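YuaD protein (Bacillus subtilis, PDB 1ORU) is of unknown function but carries a MOSC domain and may bind molybdenum and pyridoxal phosphate, with a putative role in metal-sulfur cluster biosynthesis. Local coordinates at the interface of chains A and B. Coordinates in Å, arbitrary orientation; residue numbers count along the deposited sequence, not the author numbering. Chains: chain A/B, yuaD protein.

Contact 1: the interface of chains A and B. Residues chain A 47, 57, 62-64; chain B 35, 167-169.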
loop_
_atom_site.group_PDB
_atom_site.type_symbol
_atom_site.label_atom_id
_atom_site.label_comp_id
_atom_site.label_asym_id
_atom_site.label_seq_id
_atom_site.Cartn_x
_atom_site.Cartn_y
_atom_site.Cartn_z
ATOM N N THR A 47 9.308 -11.232 1.377
ATOM C CA THR A 47 8.104 -11.998 1.643
ATOM C C THR A 47 7.886 -12.320 3.114
ATOM O O THR A 47 8.756 -12.093 3.958
ATOM C CB THR A 47 8.128 -13.329 0.875
ATOM O OG1 THR A 47 9.194 -14.145 1.375
ATOM C CG2 THR A 47 8.349 -13.084 -0.616
ATOM N N PHE A 57 -5.710 -15.607 2.579
ATOM C CA PHE A 57 -4.707 -16.579 2.158
ATOM C C PHE A 57 -4.683 -17.715 3.166
ATOM O O PHE A 57 -5.048 -17.529 4.325
ATOM C CB PHE A 57 -3.316 -15.943 2.120
ATOM C CG PHE A 57 -3.188 -14.823 1.136
ATOM C CD1 PHE A 57 -3.140 -15.083 -0.230
ATOM C CD2 PHE A 57 -3.124 -13.503 1.574
ATOM C CE1 PHE A 57 -3.028 -14.044 -1.148
ATOM C CE2 PHE A 57 -3.013 -12.452 0.665
ATOM C CZ PHE A 57 -2.964 -12.724 -0.702
ATOM N N GLU A 62 3.213 -18.133 1.323
ATOM C CA GLU A 62 4.216 -17.090 1.138
ATOM C C GLU A 62 3.629 -15.954 0.308
ATOM O O GLU A 62 3.148 -16.166 -0.808
ATOM C CB GLU A 62 5.468 -17.635 0.445
ATOM C CG GLU A 62 6.566 -16.587 0.297
ATOM C CD GLU A 62 7.867 -17.151 -0.245
ATOM O OE1 GLU A 62 7.876 -17.663 -1.380
ATOM O OE2 GLU A 62 8.889 -17.078 0.470
ATOM N N ILE A 63 3.663 -14.751 0.873
ATOM C CA ILE A 63 3.136 -13.566 0.210
ATOM C C ILE A 63 4.115 -12.416 0.380
ATOM O O ILE A 63 5.070 -12.504 1.154
ATOM C CB ILE A 63 1.779 -13.124 0.815
ATOM C CG1 ILE A 63 1.940 -12.839 2.311
ATOM C CG2 ILE A 63 0.718 -14.194 0.570
ATOM C CD1 ILE A 63 0.660 -12.429 3.004
ATOM N N PHE A 64 3.871 -11.337 -0.353
ATOM C CA PHE A 64 4.720 -10.161 -0.274
ATOM C C PHE A 64 4.670 -9.603 1.151
ATOM O O PHE A 64 3.615 -9.605 1.781
ATOM C CB PHE A 64 4.227 -9.092 -1.249
ATOM C CG PHE A 64 4.940 -7.790 -1.108
ATOM C CD1 PHE A 64 6.260 -7.659 -1.528
ATOM C CD2 PHE A 64 4.308 -6.702 -0.517
ATOM C CE1 PHE A 64 6.947 -6.459 -1.360
ATOM C CE2 PHE A 64 4.986 -5.495 -0.341
ATOM C CZ PHE A 64 6.308 -5.376 -0.765
ATOM N N TYR B 35 6.628 -11.042 -7.967
ATOM C CA TYR B 35 6.898 -9.847 -7.181
ATOM C C TYR B 35 7.558 -8.817 -8.103
ATOM O O TYR B 35 8.589 -9.089 -8.719
ATOM C CB TYR B 35 7.802 -10.197 -5.997
ATOM C CG TYR B 35 7.201 -11.242 -5.083
ATOM C CD1 TYR B 35 6.034 -10.979 -4.362
ATOM C CD2 TYR B 35 7.791 -12.500 -4.945
ATOM C CE1 TYR B 35 5.467 -11.947 -3.527
ATOM C CE2 TYR B 35 7.233 -13.473 -4.111
ATOM C CZ TYR B 35 6.074 -13.189 -3.409
ATOM O OH TYR B 35 5.509 -14.149 -2.594
ATOM N N VAL B 167 2.058 -6.898 -6.661
ATOM C CA VAL B 167 1.771 -8.321 -6.644
ATOM C C VAL B 167 2.026 -8.853 -5.237
ATOM O O VAL B 167 3.139 -8.748 -4.729
ATOM C CB VAL B 167 2.657 -9.080 -7.649
ATOM C CG1 VAL B 167 2.473 -10.586 -7.469
ATOM C CG2 VAL B 167 2.296 -8.667 -9.073
ATOM N N GLU B 168 0.993 -9.407 -4.609
ATOM C CA GLU B 168 1.117 -9.949 -3.258
ATOM C C GLU B 168 1.427 -11.447 -3.268
ATOM O O GLU B 168 2.030 -11.967 -2.330
ATOM C CB GLU B 168 -0.154 -9.667 -2.450
ATOM C CG GLU B 168 -0.089 -10.180 -1.018
ATOM C CD GLU B 168 -1.141 -9.562 -0.121
ATOM O OE1 GLU B 168 -2.236 -9.228 -0.623
ATOM O OE2 GLU B 168 -0.876 -9.422 1.094
ATOM N N ARG B 169 1.004 -12.142 -4.323
ATOM C CA ARG B 169 1.306 -13.569 -4.459
ATOM C C ARG B 169 1.452 -13.904 -5.938
ATOM O O ARG B 169 0.550 -13.639 -6.730
ATOM C CB ARG B 169 0.217 -14.453 -3.847
ATOM C CG ARG B 169 0.679 -15.904 -3.745
ATOM C CD ARG B 169 -0.412 -16.871 -3.355
ATOM N NE ARG B 169 0.130 -18.220 -3.220
ATOM C CZ ARG B 169 -0.608 -19.311 -3.045
ATOM N NH1 ARG B 169 -1.931 -19.216 -2.980
ATOM N NH2 ARG B 169 -0.020 -20.499 -2.933
HETATM O O HOH W 1 1.102 -8.666 2.694
HETATM O O HOH W 2 3.107 -18.317 -2.503
HETATM O O HOH W 3 6.428 -16.477 -3.003
#

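Contact 2: the interface of chains A and B. Residues chain A 46, 64, 124, 166-167; chain B 46, 64, 166-167.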
loop_
_atom_site.group_PDB
_atom_site.type_symbol
_atom_site.label_atom_id
_atom_site.label_comp_id
_atom_site.label_asym_id
_atom_site.label_seq_id
_atom_site.Cartn_x
_atom_site.Cartn_y
_atom_site.Cartn_z
ATOM N N LEU A 46 11.460 -9.610 1.602
ATOM C CA LEU A 46 10.589 -9.390 0.454
ATOM C C LEU A 46 9.255 -10.088 0.703
ATOM O O LEU A 46 8.202 -9.600 0.300
ATOM C CB LEU A 46 11.238 -9.971 -0.811
ATOM C CG LEU A 46 10.391 -10.053 -2.088
ATOM C CD1 LEU A 46 10.099 -8.651 -2.600
ATOM C CD2 LEU A 46 11.129 -10.862 -3.146
ATOM N N PHE A 64 3.871 -11.337 -0.353
ATOM C CA PHE A 64 4.720 -10.161 -0.274
ATOM C C PHE A 64 4.670 -9.603 1.151
ATOM O O PHE A 64 3.615 -9.605 1.781
ATOM C CB PHE A 64 4.227 -9.092 -1.249
ATOM C CG PHE A 64 4.940 -7.790 -1.108
ATOM C CD1 PHE A 64 6.260 -7.659 -1.528
ATOM C CD2 PHE A 64 4.308 -6.702 -0.517
ATOM C CE1 PHE A 64 6.947 -6.459 -1.360
ATOM C CE2 PHE A 64 4.986 -5.495 -0.341
ATOM C CZ PHE A 64 6.308 -5.376 -0.765
ATOM N N LEU A 124 6.596 4.306 3.155
ATOM C CA LEU A 124 5.315 4.403 2.462
ATOM C C LEU A 124 4.266 3.854 3.422
ATOM O O LEU A 124 4.365 2.712 3.861
ATOM C CB LEU A 124 5.338 3.559 1.185
ATOM C CG LEU A 124 3.996 3.353 0.474
ATOM C CD1 LEU A 124 3.492 4.679 -0.091
ATOM C CD2 LEU A 124 4.168 2.323 -0.643
ATOM N N ILE A 166 6.034 0.252 4.287
ATOM C CA ILE A 166 6.975 -0.444 3.419
ATOM C C ILE A 166 8.110 0.567 3.273
ATOM O O ILE A 166 7.864 1.772 3.345
ATOM C CB ILE A 166 6.357 -0.702 2.023
ATOM C CG1 ILE A 166 5.466 -1.944 2.070
ATOM C CG2 ILE A 166 7.452 -0.829 0.972
ATOM C CD1 ILE A 166 4.645 -2.134 0.791
ATOM N N VAL A 167 9.348 0.102 3.108
ATOM C CA VAL A 167 10.463 1.032 2.914
ATOM C C VAL A 167 10.424 1.448 1.440
ATOM O O VAL A 167 10.595 0.609 0.548
ATOM C CB VAL A 167 11.836 0.372 3.220
ATOM C CG1 VAL A 167 12.972 1.331 2.866
ATOM C CG2 VAL A 167 11.921 -0.001 4.700
ATOM N N LEU B 46 11.121 -4.295 -8.700
ATOM C CA LEU B 46 10.892 -3.982 -7.301
ATOM C C LEU B 46 11.058 -2.483 -7.067
ATOM O O LEU B 46 10.599 -1.954 -6.051
ATOM C CB LEU B 46 11.835 -4.793 -6.414
ATOM C CG LEU B 46 11.541 -6.297 -6.466
ATOM C CD1 LEU B 46 12.559 -7.052 -5.635
ATOM C CD2 LEU B 46 10.131 -6.552 -5.960
ATOM N N PHE B 64 10.753 2.409 -4.185
ATOM C CA PHE B 64 9.990 1.170 -4.267
ATOM C C PHE B 64 8.902 1.339 -5.331
ATOM O O PHE B 64 8.349 2.426 -5.500
ATOM C CB PHE B 64 9.340 0.850 -2.919
ATOM C CG PHE B 64 8.363 -0.299 -2.977
ATOM C CD1 PHE B 64 8.812 -1.611 -3.101
ATOM C CD2 PHE B 64 6.992 -0.062 -2.951
ATOM C CE1 PHE B 64 7.902 -2.674 -3.202
ATOM C CE2 PHE B 64 6.080 -1.113 -3.049
ATOM C CZ PHE B 64 6.539 -2.420 -3.176
ATOM N N ILE B 166 0.221 -3.924 -6.257
ATOM C CA ILE B 166 1.529 -4.561 -6.228
ATOM C C ILE B 166 1.161 -6.040 -6.200
ATOM O O ILE B 166 0.054 -6.400 -5.794
ATOM C CB ILE B 166 2.355 -4.201 -4.963
ATOM C CG1 ILE B 166 1.582 -4.563 -3.701
ATOM C CG2 ILE B 166 2.712 -2.725 -4.977
ATOM C CD1 ILE B 166 2.371 -4.340 -2.424
ATOM N N VAL B 167 2.058 -6.898 -6.661
ATOM C CA VAL B 167 1.771 -8.321 -6.644
ATOM C C VAL B 167 2.026 -8.853 -5.237
ATOM O O VAL B 167 3.139 -8.748 -4.729
ATOM C CB VAL B 167 2.657 -9.080 -7.649
ATOM C CG1 VAL B 167 2.473 -10.586 -7.469
ATOM C CG2 VAL B 167 2.296 -8.667 -9.073
#

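Contact 3: the interface of chains A and B. Residues chain A 54-57, 66; chain B 5, 114, 116, 168, 182.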
loop_
_atom_site.group_PDB
_atom_site.type_symbol
_atom_site.label_atom_id
_atom_site.label_comp_id
_atom_site.label_asym_id
_atom_site.label_seq_id
_atom_site.Cartn_x
_atom_site.Cartn_y
_atom_site.Cartn_z
ATOM N N GLU A 54 -3.832 -11.663 7.267
ATOM C CA GLU A 54 -4.135 -11.826 5.847
ATOM C C GLU A 54 -4.999 -13.080 5.714
ATOM O O GLU A 54 -4.568 -14.083 5.153
ATOM C CB GLU A 54 -2.846 -11.990 5.033
ATOM C CG GLU A 54 -1.783 -10.925 5.280
ATOM C CD GLU A 54 -0.878 -11.248 6.462
ATOM O OE1 GLU A 54 -0.957 -12.377 6.996
ATOM O OE2 GLU A 54 -0.072 -10.377 6.850
ATOM N N PRO A 55 -6.242 -13.023 6.225
ATOM C CA PRO A 55 -7.198 -14.133 6.197
ATOM C C PRO A 55 -7.635 -14.660 4.831
ATOM O O PRO A 55 -8.185 -15.755 4.749
ATOM C CB PRO A 55 -8.368 -13.594 7.015
ATOM C CG PRO A 55 -8.353 -12.148 6.691
ATOM C CD PRO A 55 -6.876 -11.811 6.778
HETATM N N MSE A 56 -7.394 -13.899 3.766
HETATM C CA MSE A 56 -7.783 -14.349 2.428
HETATM C C MSE A 56 -6.801 -15.375 1.861
HETATM O O MSE A 56 -7.023 -15.936 0.786
HETATM C CB MSE A 56 -7.905 -13.162 1.462
HETATM C CG MSE A 56 -6.616 -12.408 1.187
HETATM SE SE MSE A 56 -6.054 -11.218 2.621
HETATM C CE MSE A 56 -7.596 -10.067 2.651
ATOM N N PHE A 57 -5.710 -15.607 2.579
ATOM C CA PHE A 57 -4.707 -16.579 2.158
ATOM C C PHE A 57 -4.683 -17.715 3.166
ATOM O O PHE A 57 -5.048 -17.529 4.325
ATOM C CB PHE A 57 -3.316 -15.943 2.120
ATOM C CG PHE A 57 -3.188 -14.823 1.136
ATOM C CD1 PHE A 57 -3.140 -15.083 -0.230
ATOM C CD2 PHE A 57 -3.124 -13.503 1.574
ATOM C CE1 PHE A 57 -3.028 -14.044 -1.148
ATOM C CE2 PHE A 57 -3.013 -12.452 0.665
ATOM C CZ PHE A 57 -2.964 -12.724 -0.702
ATOM N N ARG A 66 4.239 -6.823 3.291
ATOM C CA ARG A 66 3.677 -5.483 3.342
ATOM C C ARG A 66 3.936 -4.773 4.675
ATOM O O ARG A 66 3.985 -3.546 4.738
ATOM C CB ARG A 66 2.178 -5.604 3.108
ATOM C CG ARG A 66 1.418 -4.322 3.125
ATOM C CD ARG A 66 -0.064 -4.613 3.240
ATOM N NE ARG A 66 -0.846 -3.418 2.960
ATOM C CZ ARG A 66 -2.043 -3.168 3.473
ATOM N NH1 ARG A 66 -2.601 -4.036 4.307
ATOM N NH2 ARG A 66 -2.684 -2.054 3.141
ATOM N N TRP B 5 -13.602 -7.187 5.990
ATOM C CA TRP B 5 -13.450 -7.543 4.582
ATOM C C TRP B 5 -14.775 -8.023 3.996
ATOM O O TRP B 5 -15.475 -8.830 4.605
ATOM C CB TRP B 5 -12.411 -8.655 4.409
ATOM C CG TRP B 5 -11.072 -8.347 4.980
ATOM C CD1 TRP B 5 -10.607 -8.694 6.213
ATOM C CD2 TRP B 5 -10.020 -7.623 4.340
ATOM N NE1 TRP B 5 -9.323 -8.233 6.382
ATOM C CE2 TRP B 5 -8.938 -7.574 5.246
ATOM C CE3 TRP B 5 -9.883 -7.014 3.086
ATOM C CZ2 TRP B 5 -7.737 -6.935 4.940
ATOM C CZ3 TRP B 5 -8.688 -6.379 2.784
ATOM C CH2 TRP B 5 -7.631 -6.347 3.708
ATOM N N ARG B 114 -7.732 -6.953 -1.590
ATOM C CA ARG B 114 -7.036 -7.994 -2.332
ATOM C C ARG B 114 -7.885 -8.455 -3.512
ATOM O O ARG B 114 -9.113 -8.508 -3.426
ATOM C CB ARG B 114 -6.750 -9.203 -1.442
ATOM C CG ARG B 114 -5.390 -9.200 -0.779
ATOM C CD ARG B 114 -5.264 -8.139 0.296
ATOM N NE ARG B 114 -4.025 -8.344 1.042
ATOM C CZ ARG B 114 -3.801 -7.899 2.271
ATOM N NH1 ARG B 114 -4.733 -7.208 2.912
ATOM N NH2 ARG B 114 -2.650 -8.173 2.869
ATOM N N ILE B 116 -7.880 -11.695 -5.968
ATOM C CA ILE B 116 -7.273 -13.011 -6.140
ATOM C C ILE B 116 -7.811 -13.788 -7.336
ATOM O O ILE B 116 -9.023 -13.864 -7.555
ATOM C CB ILE B 116 -7.455 -13.871 -4.859
ATOM C CG1 ILE B 116 -6.876 -13.124 -3.651
ATOM C CG2 ILE B 116 -6.757 -15.223 -5.024
ATOM C CD1 ILE B 116 -7.010 -13.861 -2.329
ATOM N N GLU B 168 0.993 -9.407 -4.609
ATOM C CA GLU B 168 1.117 -9.949 -3.258
ATOM C C GLU B 168 1.427 -11.447 -3.268
ATOM O O GLU B 168 2.030 -11.967 -2.330
ATOM C CB GLU B 168 -0.154 -9.667 -2.450
ATOM C CG GLU B 168 -0.089 -10.180 -1.018
ATOM C CD GLU B 168 -1.141 -9.562 -0.121
ATOM O OE1 GLU B 168 -2.236 -9.228 -0.623
ATOM O OE2 GLU B 168 -0.876 -9.422 1.094
ATOM N N HIS B 182 -11.534 -9.029 -2.157
ATOM C CA HIS B 182 -11.710 -8.847 -0.723
ATOM C C HIS B 182 -11.599 -7.341 -0.509
ATOM O O HIS B 182 -10.497 -6.792 -0.420
ATOM C CB HIS B 182 -10.613 -9.606 0.027
ATOM C CG HIS B 182 -10.658 -11.088 -0.188
ATOM N ND1 HIS B 182 -11.408 -11.933 0.602
ATOM C CD2 HIS B 182 -10.086 -11.869 -1.137
ATOM C CE1 HIS B 182 -11.296 -13.171 0.149
ATOM N NE2 HIS B 182 -10.500 -13.159 -0.905
#

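Contact 4: the interface of chains A and B. Residues chain A 66, 111-112, 184; chain B 66, 111-112, 184.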
loop_
_atom_site.group_PDB
_atom_site.type_symbol
_atom_site.label_atom_id
_atom_site.label_comp_id
_atom_site.label_asym_id
_atom_site.label_seq_id
_atom_site.Cartn_x
_atom_site.Cartn_y
_atom_site.Cartn_z
ATOM N N ARG A 66 4.239 -6.823 3.291
ATOM C CA ARG A 66 3.677 -5.483 3.342
ATOM C C ARG A 66 3.936 -4.773 4.675
ATOM O O ARG A 66 3.985 -3.546 4.738
ATOM C CB ARG A 66 2.178 -5.604 3.108
ATOM C CG ARG A 66 1.418 -4.322 3.125
ATOM C CD ARG A 66 -0.064 -4.613 3.240
ATOM N NE ARG A 66 -0.846 -3.418 2.960
ATOM C CZ ARG A 66 -2.043 -3.168 3.473
ATOM N NH1 ARG A 66 -2.601 -4.036 4.307
ATOM N NH2 ARG A 66 -2.684 -2.054 3.141
ATOM N N GLU A 111 -3.186 5.613 3.688
ATOM C CA GLU A 111 -2.283 4.819 2.870
ATOM C C GLU A 111 -1.835 5.728 1.724
ATOM O O GLU A 111 -2.634 6.502 1.195
ATOM C CB GLU A 111 -3.008 3.575 2.323
ATOM C CG GLU A 111 -3.360 2.516 3.386
ATOM C CD GLU A 111 -4.707 2.751 4.075
ATOM O OE1 GLU A 111 -5.173 3.909 4.120
ATOM O OE2 GLU A 111 -5.296 1.767 4.588
ATOM N N GLY A 112 -0.561 5.653 1.349
ATOM C CA GLY A 112 -0.074 6.507 0.279
ATOM C C GLY A 112 0.718 7.682 0.827
ATOM O O GLY A 112 1.444 8.352 0.090
ATOM N N TYR A 184 -1.360 12.016 2.641
ATOM C CA TYR A 184 -2.176 11.853 1.441
ATOM C C TYR A 184 -3.615 12.317 1.653
ATOM O O TYR A 184 -4.213 12.053 2.699
ATOM C CB TYR A 184 -2.172 10.385 1.007
ATOM C CG TYR A 184 -2.995 10.101 -0.234
ATOM C CD1 TYR A 184 -2.646 10.649 -1.470
ATOM C CD2 TYR A 184 -4.118 9.275 -0.174
ATOM C CE1 TYR A 184 -3.396 10.379 -2.616
ATOM C CE2 TYR A 184 -4.876 8.999 -1.317
ATOM C CZ TYR A 184 -4.507 9.554 -2.532
ATOM O OH TYR A 184 -5.246 9.280 -3.664
ATOM N N ARG B 66 5.362 0.776 -6.180
ATOM C CA ARG B 66 4.040 0.397 -5.687
ATOM C C ARG B 66 3.035 0.362 -6.833
ATOM O O ARG B 66 1.889 -0.024 -6.641
ATOM C CB ARG B 66 3.554 1.368 -4.595
ATOM C CG ARG B 66 3.109 2.732 -5.089
ATOM C CD ARG B 66 2.803 3.708 -3.942
ATOM N NE ARG B 66 1.590 3.399 -3.181
ATOM C CZ ARG B 66 0.582 4.252 -2.999
ATOM N NH1 ARG B 66 0.627 5.466 -3.535
ATOM N NH2 ARG B 66 -0.454 3.915 -2.244
ATOM N N GLU B 111 -7.354 0.889 -0.483
ATOM C CA GLU B 111 -6.008 0.355 -0.361
ATOM C C GLU B 111 -6.098 -0.740 0.695
ATOM O O GLU B 111 -6.798 -0.582 1.689
ATOM C CB GLU B 111 -5.034 1.453 0.091
ATOM C CG GLU B 111 -4.751 2.500 -0.973
ATOM C CD GLU B 111 -5.724 3.671 -0.958
ATOM O OE1 GLU B 111 -6.885 3.507 -0.515
ATOM O OE2 GLU B 111 -5.324 4.762 -1.412
ATOM N N GLY B 112 -5.412 -1.854 0.471
ATOM C CA GLY B 112 -5.465 -2.950 1.421
ATOM C C GLY B 112 -6.367 -4.058 0.904
ATOM O O GLY B 112 -6.324 -5.191 1.389
ATOM N N TYR B 184 -11.556 -4.011 1.358
ATOM C CA TYR B 184 -11.220 -3.525 2.689
ATOM C C TYR B 184 -12.229 -2.495 3.181
ATOM O O TYR B 184 -12.472 -1.484 2.511
ATOM C CB TYR B 184 -9.820 -2.910 2.684
ATOM C CG TYR B 184 -9.361 -2.416 4.039
ATOM C CD1 TYR B 184 -9.093 -3.308 5.079
ATOM C CD2 TYR B 184 -9.197 -1.053 4.284
ATOM C CE1 TYR B 184 -8.669 -2.851 6.331
ATOM C CE2 TYR B 184 -8.775 -0.587 5.529
ATOM C CZ TYR B 184 -8.514 -1.488 6.544
ATOM O OH TYR B 184 -8.091 -1.024 7.767
HETATM O O HOH W 4 -5.037 -0.951 4.112
HETATM O O HOH W 5 -2.775 5.714 -1.815
HETATM O O HOH W 6 -7.735 1.556 3.126
#

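Contact 1: the interface of chains A and B
B:Tyr35, B:Glu168 and A:Phe64 bury 56, 53 and 52 Å², and B:Tyr35 and B:Glu168 both touch strand 62-64 of chain A. The backbone N of A:Phe64 donates to the carbonyl O of B:Glu168 at 2.8 Å; the bond is fairly straight, 155° at the hydrogen, with the donor slightly tilted from the carbonyl plane. The side chain of B:Glu168 runs alongside A:Ile63, both pointing the same way. CG anti to the backbone N (chi1 -179°) and an extended chain beyond it bring the carboxylate to A:Phe57, where OE1 lies in plane at the ring edge and B:Glu168 CD is 3.5 Å from A:Phe57 CE2. The two planes are 73° apart. OE2 of the same carboxylate reaches the A:Phe64 carbonyl through a water. On the flank, A:Thr47 CG2 meets B:Tyr35 CZ at 3.6 Å, the side chains crossing at about a right angle, while B:Tyr35 CE1 lies 3.8 Å from A:Phe64 CA. The tyrosine hydroxyl is linked by water to A:Glu62 OE1, and A:Thr47 OG1 donates a hydrogen bond to A:Glu62 OE2 (3.1 Å) from above the carboxylate plane. The patch thus ties strand 62-64 to the loop residue B:Glu168 that follows strand 163-167, probably as part of a two-fold dimer.

Contact 2: the interface of chains A and B
A:Phe64 and B:Phe64 meet tip to tip in an apolar patch between two MOSC-domain chains, close to the two-fold axis, where polar groups of the two sides are too distant to bond. The A:Phe64 CZ and B:Phe64 CZ atoms are 3.8 Å apart, a contact between ring ends. CG stands anti to the backbone N in both copies, a torsion that sends each ring toward its twin.

Aliphatic-on-aromatic packing surrounds this meeting, and it differs between the copies. B:Ile166 crosses A:Phe64 at about a right angle and brings B:Ile166 CD1 to 3.5 Å from A:Phe64 CE2. In the other copy the A:Ile166 CG2 branch comes over a face of the B:Phe64 ring, 4.0 Å above the plane and offset toward the rim. The first torsion of B:Ile166, 57° against -82° in A:Ile166, accounts for CD1 leading in one copy and CG2 in the other. A:Ile166 CD1 instead lies in plane at the edge of the A:Phe64 ring of its own chain. An alanine in place of A:Phe64 would probably open a gap where the rings meet, leaving B:Ile166 CD1 and the tip of B:Phe64 without their aromatic partner.

Purely aliphatic contact is made by the two leucines, A:Leu46 CD1 lying 4.0 Å from B:Leu46 CD2 as the side chains cross.

Contact 3: the interface of chains A and B
A loop of one MOSC-domain chain, residues 54-57, inserts selenomethionine A:Met56 among side chains of strands 5-17, 114-116 and 178-184 of the other. A:Met56 buries 99 Å². With CG between the backbone N and the carbonyl carbon (chi1 64°), and further bends at chi2 and chi3, its chain curls so that successive atoms meet different partners. A:Met56 CB sits over the centre of the B:His182 ring, 3.5 Å from the ring centroid, as a CH-pi contact. A:Met56 CG is 3.8 Å from B:Ile116 CD1. The selenium SE lies over one face of the B:Arg114 guanidinium, offset toward the rim, and the terminal methyl CE covers the six-membered ring of B:Trp5, though that tryptophan is poorly ordered.

B:Arg114 is held by its own chain: NE and NH2 grip B:Glu168 side-on in a salt bridge, NE to OE1 at 2.6 Å and NH2 to OE2 at 2.8 Å. Both oxygens use their syn lone pairs and lie close to the guanidinium plane, which should keep the B:Arg114 guanidinium from rotating. A leucine in place of B:Arg114 would probably leave the B:Glu168 carboxylate without its charged mate and the selenium of A:Met56 without the flat group it packs on. A:Arg66 NH1 stands 4.1 Å from B:Arg114 NH1, a like-charge approach that the B:Glu168 carboxylate may offset.

Contact 4: the interface of chains A and B
This is a two-fold, water-mediated interface between identical MOSC-domain chains, in which the 111-112 loops meet across the axis and may help register the two copies. A:Glu111 and B:Glu111 each bury 64 Å², and their contact is through aliphatic carbon: CB of A:Glu111 lies 3.7 Å from CB of B:Glu111. The side chains pass at a slant with their carboxylate planes 11° apart. Each chain bends at chi2, which carries the carboxylate toward the other chain's loop. A:Glu111 OE1 and B:Glu111 OE1 are 5.0 Å apart, so like charges would lie near each other here.

Polar bridging is left to water. One molecule links A:Arg66 NH2, at 2.8 Å, with A:Glu111 OE2 and the carbonyl O of B:Glu111. Its counterpart joins B:Arg66 NH2, at 3.0 Å, with B:Glu111 OE2 and the carbonyl O of A:Glu111. Both waters lie at the guanidinium edge, in plane, and the bonds to them are close to straight, 161° and 176° at the hydrogen. A further water connects A:Glu111 OE2 with B:Glu111 O.

The arginines also touch the opposing glycines, A:Arg66 NH2 at 3.4 Å from B:Gly112 CA and B:Arg66 NH2 at 3.6 Å from A:Gly112 CA. They arrive by different routes: A:Arg66 is extended from CG to NE, whereas B:Arg66 bends at chi3. The water bound to B:Arg66 lies over a face of A:Tyr184, and that bound to A:Arg66 over a face of B:Tyr184, both offset toward the rim.

Contact 1 lies about 10 Å from contact 2 and about 9 Å from contact 3, measured between the centres of their C-alpha atoms. A:Phe64 and B:Val167 belong to both contacts 1 and 2, joining backbone pairing to the apolar patch, while A:Phe57 and B:Glu168 belong to contacts 1 and 3. Contact 4 is about 11 Å from contact 2, 13 Å from contact 3 and 15 Å from contact 1; it shares A:Arg66 with contact 3. These shared residues make the four one continuous surface, and the twinning of each contact makes it two-fold, consistent with a dimer, though the structure alone does not prove it in solution.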